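Long-range contact in conserved hypothetical protein (Sulfolobus solfataricus, PDB 2FNA), which binds ADP and magnesium as an archaeal AAA+ ATPase and probably hydrolyses ATP, though its cellular role is undefined: residues L54-F66 and E80-L92. Residues are numbered along the deposited sequence; the frame is centred on the assembly and turned at random.
Sequences LNLPYIYLDLRKF and ELQKEINKLVKRL. With EDO (1,2-ethanediol), chain E.
Strand 58-62, an edge strand of the parallel sheet of the P-loop AAA+ ATPase fold, runs nearly antiparallel (155°) to residues 80-91 of helix 74-91, their axes 7.8 Å apart at closest approach; the CA atoms of I59 and E84 come nearest, at 5.6 Å. The strand hydrogen-bonds to strand 139-144 along one edge, and on the other E84 takes up Y60 N. With its chain bent at chi2 (-55°), E84 curls back to the strand, where OE1 accepts Y60 N at 2.8 Å, a nearly straight bond entering from above the carboxylate plane. The syn lone pair of E84 OE2 takes K87 NZ at 2.8 Å, so both carboxylate oxygens are held, which should limit rotation, and a water joins E84 OE1 to Y58 O. Replacing E84 by an alanine is likely to leave Y60 N without this acceptor and the K87 ammonium without its charge partner. Beside these polar contacts, I59 drives CD1 against the helix backbone, 3.4 Å from E84 O, and L88 CD1 meets P57 CB at 3.6 Å; F131 of helix 124-133 packs on L88 and I85. Where 3-10 segment 64-66 follows the strand, K65 and E80 form a weak, 3.3 Å salt bridge (NZ to OE1), and E80 CG abuts the F66 ring edge. At the other end the R91 guanidinium lays one face over P57 N, and its NH2 donates to N55 O at 2.9 Å from above the carbonyl plane.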
ATOM      1  N   LEU A  54      18.720  -2.927  -7.492  1.00 32.18           N
ATOM      2  CA  LEU A  54      18.736  -2.972  -8.962  1.00 32.89           C
ATOM      3  C   LEU A  54      19.583  -1.868  -9.557  1.00 31.59           C
ATOM      4  O   LEU A  54      20.138  -2.046 -10.635  1.00 26.94           O
ATOM      5  CB  LEU A  54      17.326  -2.876  -9.548  1.00 33.05           C
ATOM      6  CG  LEU A  54      16.436  -4.113  -9.391  1.00 34.29           C
ATOM      7  CD1 LEU A  54      14.997  -3.798  -9.791  1.00 33.83           C
ATOM      8  CD2 LEU A  54      17.030  -5.284 -10.191  1.00 32.68           C
ATOM      9  N   ASN A  55      19.674  -0.715  -8.888  1.00 30.42           N
ATOM     10  CA  ASN A  55      20.521   0.365  -9.428  1.00 28.45           C
ATOM     11  C   ASN A  55      20.068   0.718 -10.852  1.00 28.64           C
ATOM     12  O   ASN A  55      20.858   0.834 -11.808  1.00 25.93           O
ATOM     13  CB  ASN A  55      22.004  -0.068  -9.399  1.00 29.37           C
ATOM     14  CG  ASN A  55      22.971   1.077  -9.624  1.00 24.40           C
ATOM     15  OD1 ASN A  55      22.699   2.205  -9.257  1.00 25.98           O
ATOM     16  ND2 ASN A  55      24.104   0.784 -10.248  1.00 20.11           N
ATOM     17  N   LEU A  56      18.764   0.884 -10.991  1.00 27.86           N
ATOM     18  CA  LEU A  56      18.169   1.322 -12.247  1.00 29.64           C
ATOM     19  C   LEU A  56      17.476   2.655 -12.008  1.00 31.20           C
ATOM     20  O   LEU A  56      16.951   2.886 -10.919  1.00 30.93           O
ATOM     21  CB  LEU A  56      17.148   0.303 -12.781  1.00 29.62           C
ATOM     22  CG  LEU A  56      17.665  -1.001 -13.411  1.00 33.50           C
ATOM     23  CD1 LEU A  56      16.495  -1.961 -13.615  1.00 39.72           C
ATOM     24  CD2 LEU A  56      18.394  -0.743 -14.700  1.00 33.99           C
ATOM     25  N   PRO A  57      17.425   3.509 -13.047  1.00 31.65           N
ATOM     26  CA  PRO A  57      16.695   4.757 -12.938  1.00 31.87           C
ATOM     27  C   PRO A  57      15.241   4.470 -12.575  1.00 33.54           C
ATOM     28  O   PRO A  57      14.692   3.427 -12.938  1.00 31.43           O
ATOM     29  CB  PRO A  57      16.771   5.360 -14.335  1.00 31.11           C
ATOM     30  CG  PRO A  57      17.350   4.325 -15.208  1.00 36.52           C
ATOM     31  CD  PRO A  57      17.989   3.289 -14.392  1.00 30.42           C
ATOM     32  N   TYR A  58      14.629   5.377 -11.840  1.00 34.16           N
ATOM     33  CA  TYR A  58      13.271   5.164 -11.405  1.00 34.14           C
ATOM     34  C   TYR A  58      12.577   6.483 -11.093  1.00 35.78           C
ATOM     35  O   TYR A  58      13.226   7.539 -10.894  1.00 34.27           O
ATOM     36  CB  TYR A  58      13.242   4.241 -10.183  1.00 35.17           C
ATOM     37  CG  TYR A  58      13.814   4.866  -8.924  1.00 39.09           C
ATOM     38  CD1 TYR A  58      15.187   4.794  -8.637  1.00 45.14           C
ATOM     39  CD2 TYR A  58      12.993   5.544  -8.028  1.00 38.55           C
ATOM     40  CE1 TYR A  58      15.728   5.386  -7.473  1.00 40.59           C
ATOM     41  CE2 TYR A  58      13.528   6.148  -6.866  1.00 39.28           C
ATOM     42  CZ  TYR A  58      14.885   6.050  -6.597  1.00 42.46           C
ATOM     43  OH  TYR A  58      15.379   6.630  -5.458  1.00 42.68           O
ATOM     44  N   ILE A  59      11.246   6.391 -11.119  1.00 35.65           N
ATOM     45  CA  ILE A  59      10.312   7.426 -10.727  1.00 37.09           C
ATOM     46  C   ILE A  59       9.507   6.805  -9.584  1.00 35.97           C
ATOM     47  O   ILE A  59       8.964   5.728  -9.741  1.00 36.78           O
ATOM     48  CB  ILE A  59       9.350   7.738 -11.914  1.00 39.10           C
ATOM     49  CG1 ILE A  59      10.066   8.564 -12.990  1.00 41.59           C
ATOM     50  CG2 ILE A  59       8.047   8.403 -11.434  1.00 45.18           C
ATOM     51  CD1 ILE A  59      10.433   9.957 -12.578  1.00 45.29           C
ATOM     52  N   TYR A  60       9.452   7.459  -8.434  1.00 35.28           N
ATOM     53  CA  TYR A  60       8.732   6.911  -7.296  1.00 37.77           C
ATOM     54  C   TYR A  60       7.547   7.770  -6.919  1.00 39.27           C
ATOM     55  O   TYR A  60       7.726   8.821  -6.328  1.00 40.06           O
ATOM     56  CB  TYR A  60       9.671   6.796  -6.100  1.00 38.30           C
ATOM     57  CG  TYR A  60       9.202   5.846  -5.048  1.00 34.36           C
ATOM     58  CD1 TYR A  60       8.054   6.113  -4.288  1.00 40.58           C
ATOM     59  CD2 TYR A  60       9.889   4.656  -4.816  1.00 35.60           C
ATOM     60  CE1 TYR A  60       7.629   5.220  -3.324  1.00 40.24           C
ATOM     61  CE2 TYR A  60       9.481   3.777  -3.845  1.00 35.79           C
ATOM     62  CZ  TYR A  60       8.348   4.058  -3.115  1.00 38.69           C
ATOM     63  OH  TYR A  60       7.932   3.184  -2.144  1.00 38.67           O
ATOM     64  N   LEU A  61       6.334   7.327  -7.245  1.00 40.63           N
ATOM     65  CA  LEU A  61       5.127   8.059  -6.838  1.00 40.12           C
ATOM     66  C   LEU A  61       4.554   7.508  -5.530  1.00 38.23           C
ATOM     67  O   LEU A  61       3.982   6.415  -5.496  1.00 37.25           O
ATOM     68  CB  LEU A  61       4.066   8.043  -7.938  1.00 39.31           C
ATOM     69  CG  LEU A  61       4.448   8.692  -9.276  1.00 44.48           C
ATOM     70  CD1 LEU A  61       3.226   8.813 -10.194  1.00 45.99           C
ATOM     71  CD2 LEU A  61       5.040  10.072  -9.057  1.00 49.30           C
ATOM     72  N   ASP A  62       4.742   8.284  -4.460  1.00 37.56           N
ATOM     73  CA  ASP A  62       4.238   7.967  -3.132  1.00 39.34           C
ATOM     74  C   ASP A  62       2.811   8.532  -2.968  1.00 37.61           C
ATOM     75  O   ASP A  62       2.610   9.710  -2.694  1.00 41.64           O
ATOM     76  CB  ASP A  62       5.207   8.516  -2.097  1.00 41.32           C
ATOM     77  CG  ASP A  62       4.879   8.076  -0.708  1.00 44.55           C
ATOM     78  OD1 ASP A  62       4.206   7.044  -0.545  1.00 48.63           O
ATOM     79  OD2 ASP A  62       5.301   8.775   0.233  1.00 40.99           O
ATOM     80  N   LEU A  63       1.818   7.698  -3.218  1.00 34.83           N
ATOM     81  CA  LEU A  63       0.438   8.165  -3.412  1.00 34.09           C
ATOM     82  C   LEU A  63      -0.307   8.161  -2.107  1.00 33.73           C
ATOM     83  O   LEU A  63      -1.424   8.634  -2.026  1.00 33.60           O
ATOM     84  CB  LEU A  63      -0.258   7.312  -4.476  1.00 35.29           C
ATOM     85  CG  LEU A  63       0.438   7.368  -5.845  1.00 37.08           C
ATOM     86  CD1 LEU A  63      -0.006   6.247  -6.800  1.00 39.17           C
ATOM     87  CD2 LEU A  63       0.254   8.761  -6.476  1.00 34.06           C
ATOM     88  N   ARG A  64       0.327   7.603  -1.075  1.00 33.56           N
ATOM     89  CA  ARG A  64      -0.174   7.675   0.287  1.00 37.50           C
ATOM     90  C   ARG A  64      -0.423   9.110   0.701  1.00 37.06           C
ATOM     91  O   ARG A  64      -1.265   9.359   1.542  1.00 38.14           O
ATOM     92  CB  ARG A  64       0.844   7.101   1.294  1.00 40.56           C
ATOM     93  CG  ARG A  64       0.490   5.760   1.916  1.00 49.71           C
ATOM     94  CD  ARG A  64       0.679   5.743   3.469  1.00 59.69           C
ATOM     95  NE  ARG A  64       1.827   6.535   3.943  1.00 58.46           N
ATOM     96  N   LYS A  65       0.336  10.058   0.170  1.00 38.38           N
ATOM     97  CA  LYS A  65       0.043  11.451   0.478  1.00 39.80           C
ATOM     98  C   LYS A  65      -1.332  11.951   0.029  1.00 40.79           C
ATOM     99  O   LYS A  65      -1.701  13.077   0.361  1.00 38.60           O
ATOM    100  CB  LYS A  65       1.124  12.373  -0.092  1.00 43.62           C
ATOM    101  CG  LYS A  65       1.250  12.408  -1.588  1.00 45.68           C
ATOM    102  CD  LYS A  65       2.483  13.234  -1.969  1.00 57.47           C
ATOM    103  CE  LYS A  65       3.782  12.446  -1.838  1.00 53.02           C
ATOM    104  NZ  LYS A  65       4.941  13.339  -1.569  1.00 65.39           N
ATOM    105  N   PHE A  66      -2.077  11.141  -0.738  1.00 39.28           N
ATOM    106  CA  PHE A  66      -3.424  11.492  -1.125  1.00 39.08           C
ATOM    107  C   PHE A  66      -4.479  10.734  -0.337  1.00 39.00           C
ATOM    108  O   PHE A  66      -5.655  10.900  -0.615  1.00 37.36           O
ATOM    109  CB  PHE A  66      -3.609  11.242  -2.629  1.00 39.34           C
ATOM    110  CG  PHE A  66      -2.709  12.073  -3.479  1.00 32.05           C
ATOM    111  CD1 PHE A  66      -2.872  13.448  -3.520  1.00 36.53           C
ATOM    112  CD2 PHE A  66      -1.674  11.505  -4.216  1.00 31.42           C
ATOM    113  CE1 PHE A  66      -2.029  14.258  -4.285  1.00 40.24           C
ATOM    114  CE2 PHE A  66      -0.845  12.307  -5.000  1.00 37.30           C
ATOM    115  CZ  PHE A  66      -1.033  13.709  -5.022  1.00 34.68           C
ATOM    116  N   GLU A  80       3.369  16.125  -8.562  1.00 41.19           N
ATOM    117  CA  GLU A  80       4.128  15.010  -7.994  1.00 42.76           C
ATOM    118  C   GLU A  80       5.037  14.338  -9.028  1.00 43.04           C
ATOM    119  O   GLU A  80       6.171  13.971  -8.723  1.00 40.86           O
ATOM    120  CB  GLU A  80       3.202  13.944  -7.407  1.00 44.87           C
ATOM    121  CG  GLU A  80       2.439  14.386  -6.187  1.00 53.02           C
ATOM    122  CD  GLU A  80       3.330  14.649  -5.005  1.00 58.66           C
ATOM    123  OE1 GLU A  80       4.301  13.878  -4.806  1.00 68.65           O
ATOM    124  OE2 GLU A  80       3.041  15.613  -4.270  1.00 62.76           O
ATOM    125  N   LEU A  81       4.496  14.144 -10.226  1.00 43.78           N
ATOM    126  CA  LEU A  81       5.235  13.592 -11.348  1.00 44.20           C
ATOM    127  C   LEU A  81       6.401  14.527 -11.734  1.00 44.10           C
ATOM    128  O   LEU A  81       7.522  14.089 -12.006  1.00 44.93           O
ATOM    129  CB  LEU A  81       4.266  13.416 -12.516  1.00 45.57           C
ATOM    130  CG  LEU A  81       4.735  12.717 -13.787  1.00 47.85           C
ATOM    131  CD1 LEU A  81       5.312  11.339 -13.450  1.00 45.21           C
ATOM    132  CD2 LEU A  81       3.583  12.619 -14.789  1.00 44.90           C
ATOM    133  N   GLN A  82       6.122  15.817 -11.739  1.00 40.75           N
ATOM    134  CA  GLN A  82       7.120  16.837 -12.057  1.00 42.85           C
ATOM    135  C   GLN A  82       8.318  16.745 -11.124  1.00 40.86           C
ATOM    136  O   GLN A  82       9.457  16.729 -11.582  1.00 41.44           O
ATOM    137  CB  GLN A  82       6.458  18.208 -11.972  1.00 42.53           C
ATOM    138  CG  GLN A  82       7.275  19.405 -12.363  1.00 46.55           C
ATOM    139  CD  GLN A  82       6.434  20.659 -12.216  1.00 49.62           C
ATOM    140  OE1 GLN A  82       5.530  20.920 -13.021  1.00 41.54           O
ATOM    141  NE2 GLN A  82       6.690  21.410 -11.157  1.00 49.39           N
ATOM    142  N   LYS A  83       8.052  16.632  -9.828  1.00 41.89           N
ATOM    143  CA  LYS A  83       9.104  16.470  -8.827  1.00 43.10           C
ATOM    144  C   LYS A  83       9.963  15.240  -9.107  1.00 43.98           C
ATOM    145  O   LYS A  83      11.181  15.317  -9.081  1.00 46.64           O
ATOM    146  CB  LYS A  83       8.508  16.350  -7.425  1.00 44.58           C
ATOM    147  CG  LYS A  83       7.936  17.637  -6.858  1.00 48.47           C
ATOM    148  CD  LYS A  83       7.067  17.346  -5.635  1.00 54.29           C
ATOM    149  N   GLU A  84       9.329  14.105  -9.384  1.00 41.97           N
ATOM    150  CA  GLU A  84      10.072  12.880  -9.634  1.00 43.24           C
ATOM    151  C   GLU A  84      10.903  12.950 -10.904  1.00 42.26           C
ATOM    152  O   GLU A  84      12.031  12.458 -10.934  1.00 43.88           O
ATOM    153  CB  GLU A  84       9.132  11.659  -9.667  1.00 43.48           C
ATOM    154  CG  GLU A  84       8.782  11.138  -8.276  1.00 48.60           C
ATOM    155  CD  GLU A  84      10.009  10.812  -7.431  1.00 53.26           C
ATOM    156  OE1 GLU A  84      10.789   9.855  -7.759  1.00 38.71           O
ATOM    157  OE2 GLU A  84      10.186  11.536  -6.428  1.00 51.48           O
ATOM    158  N   ILE A  85      10.345  13.549 -11.950  1.00 42.67           N
ATOM    159  CA  ILE A  85      11.031  13.670 -13.234  1.00 42.52           C
ATOM    160  C   ILE A  85      12.311  14.482 -13.032  1.00 42.91           C
ATOM    161  O   ILE A  85      13.365  14.132 -13.572  1.00 45.18           O
ATOM    162  CB  ILE A  85      10.108  14.282 -14.321  1.00 41.85           C
ATOM    163  CG1 ILE A  85       9.072  13.245 -14.752  1.00 39.97           C
ATOM    164  CG2 ILE A  85      10.891  14.728 -15.562  1.00 42.05           C
ATOM    165  CD1 ILE A  85       7.875  13.825 -15.435  1.00 40.09           C
ATOM    166  N   ASN A  86      12.232  15.527 -12.215  1.00 42.07           N
ATOM    167  CA  ASN A  86      13.392  16.374 -11.946  1.00 42.99           C
ATOM    168  C   ASN A  86      14.550  15.609 -11.259  1.00 43.40           C
ATOM    169  O   ASN A  86      15.732  15.906 -11.494  1.00 41.23           O
ATOM    170  CB  ASN A  86      12.975  17.611 -11.132  1.00 43.13           C
ATOM    171  CG  ASN A  86      12.296  18.684 -11.989  1.00 39.64           C
ATOM    172  OD1 ASN A  86      12.534  18.778 -13.194  1.00 36.20           O
ATOM    173  ND2 ASN A  86      11.458  19.506 -11.355  1.00 38.88           N
ATOM    174  N   LYS A  87      14.203  14.620 -10.434  1.00 41.09           N
ATOM    175  CA  LYS A  87      15.187  13.702  -9.865  1.00 42.04           C
ATOM    176  C   LYS A  87      15.782  12.773 -10.947  1.00 44.12           C
ATOM    177  O   LYS A  87      16.988  12.450 -10.927  1.00 42.44           O
ATOM    178  CB  LYS A  87      14.546  12.855  -8.767  1.00 43.02           C
ATOM    179  CG  LYS A  87      13.879  13.627  -7.634  1.00 40.45           C
ATOM    180  CD  LYS A  87      13.313  12.650  -6.621  1.00 49.87           C
ATOM    181  CE  LYS A  87      12.525  13.337  -5.529  1.00 48.35           C
ATOM    182  NZ  LYS A  87      12.073  12.346  -4.501  1.00 51.13           N
ATOM    183  N   LEU A  88      14.931  12.362 -11.892  1.00 45.34           N
ATOM    184  CA  LEU A  88      15.320  11.427 -12.948  1.00 44.99           C
ATOM    185  C   LEU A  88      16.227  12.046 -14.017  1.00 47.75           C
ATOM    186  O   LEU A  88      17.139  11.372 -14.507  1.00 46.17           O
ATOM    187  CB  LEU A  88      14.091  10.809 -13.613  1.00 43.89           C
ATOM    188  CG  LEU A  88      14.392   9.728 -14.649  1.00 40.60           C
ATOM    189  CD1 LEU A  88      15.031   8.528 -13.999  1.00 43.19           C
ATOM    190  CD2 LEU A  88      13.160   9.306 -15.434  1.00 44.56           C
ATOM    191  N   VAL A  89      15.977  13.303 -14.389  1.00 49.26           N
ATOM    192  CA  VAL A  89      16.855  14.007 -15.344  1.00 50.69           C
ATOM    193  C   VAL A  89      18.310  14.069 -14.843  1.00 50.90           C
ATOM    194  O   VAL A  89      19.237  13.891 -15.611  1.00 50.55           O
ATOM    195  CB  VAL A  89      16.346  15.435 -15.692  1.00 51.16           C
ATOM    196  CG1 VAL A  89      14.954  15.368 -16.286  1.00 51.39           C
ATOM    197  CG2 VAL A  89      16.375  16.366 -14.476  1.00 53.02           C
ATOM    198  N   LYS A  90      18.487  14.272 -13.542  1.00 52.13           N
ATOM    199  CA  LYS A  90      19.800  14.198 -12.934  1.00 53.24           C
ATOM    200  C   LYS A  90      20.477  12.856 -13.206  1.00 54.51           C
ATOM    201  O   LYS A  90      21.682  12.828 -13.436  1.00 56.79           O
ATOM    202  CB  LYS A  90      19.722  14.445 -11.426  1.00 53.77           C
ATOM    203  CG  LYS A  90      19.315  15.857 -11.071  1.00 56.55           C
ATOM    204  CD  LYS A  90      19.271  16.065  -9.570  1.00 59.67           C
ATOM    205  CE  LYS A  90      19.245  17.550  -9.219  1.00 61.98           C
ATOM    206  NZ  LYS A  90      19.090  17.778  -7.749  1.00 65.11           N
ATOM    207  N   ARG A  91      19.727  11.749 -13.172  1.00 53.86           N
ATOM    208  CA  ARG A  91      20.286  10.440 -13.551  1.00 53.40           C
ATOM    209  C   ARG A  91      20.335  10.219 -15.062  1.00 51.15           C
ATOM    210  O   ARG A  91      21.212   9.504 -15.545  1.00 50.35           O
ATOM    211  CB  ARG A  91      19.531   9.269 -12.905  1.00 55.22           C
ATOM    212  CG  ARG A  91      19.939   7.892 -13.489  1.00 59.05           C
ATOM    213  CD  ARG A  91      20.173   6.817 -12.439  1.00 60.68           C
ATOM    214  NE  ARG A  91      20.787   5.618 -13.031  1.00 58.93           N
ATOM    215  CZ  ARG A  91      20.951   4.458 -12.391  1.00 53.41           C
ATOM    216  NH1 ARG A  91      20.559   4.325 -11.123  1.00 46.05           N
ATOM    217  NH2 ARG A  91      21.511   3.426 -13.021  1.00 54.12           N
ATOM    218  N   LEU A  92      19.390  10.787 -15.805  1.00 50.10           N
ATOM    219  CA  LEU A  92      19.330  10.578 -17.257  1.00 49.50           C
ATOM    220  C   LEU A  92      19.570  11.876 -18.033  1.00 48.93           C
ATOM    221  O   LEU A  92      18.632  12.468 -18.553  1.00 47.38           O
ATOM    222  CB  LEU A  92      17.992   9.940 -17.672  1.00 48.24           C
ATOM    223  CG  LEU A  92      17.699   8.475 -17.290  1.00 49.30           C
ATOM    224  CD1 LEU A  92      16.327   8.069 -17.817  1.00 49.36           C
ATOM    225  CD2 LEU A  92      18.750   7.478 -17.787  1.00 45.60           C
TER
HETATM  226  C1  EDO E 501      15.697   8.428  -8.809  1.00 52.36           C
HETATM  227  O1  EDO E 501      15.217   9.564  -8.080  1.00 51.86           O
HETATM  228  C2  EDO E 501      16.078   8.818 -10.231  1.00 49.31           C
HETATM  229  O2  EDO E 501      16.460   7.639 -10.965  1.00 42.21           O
HETATM  230  O   HOH W   1      13.053   9.900  -9.487  1.00 42.04           O
HETATM  231  O   HOH W   2       5.666  10.964  -5.007  1.00 49.14           O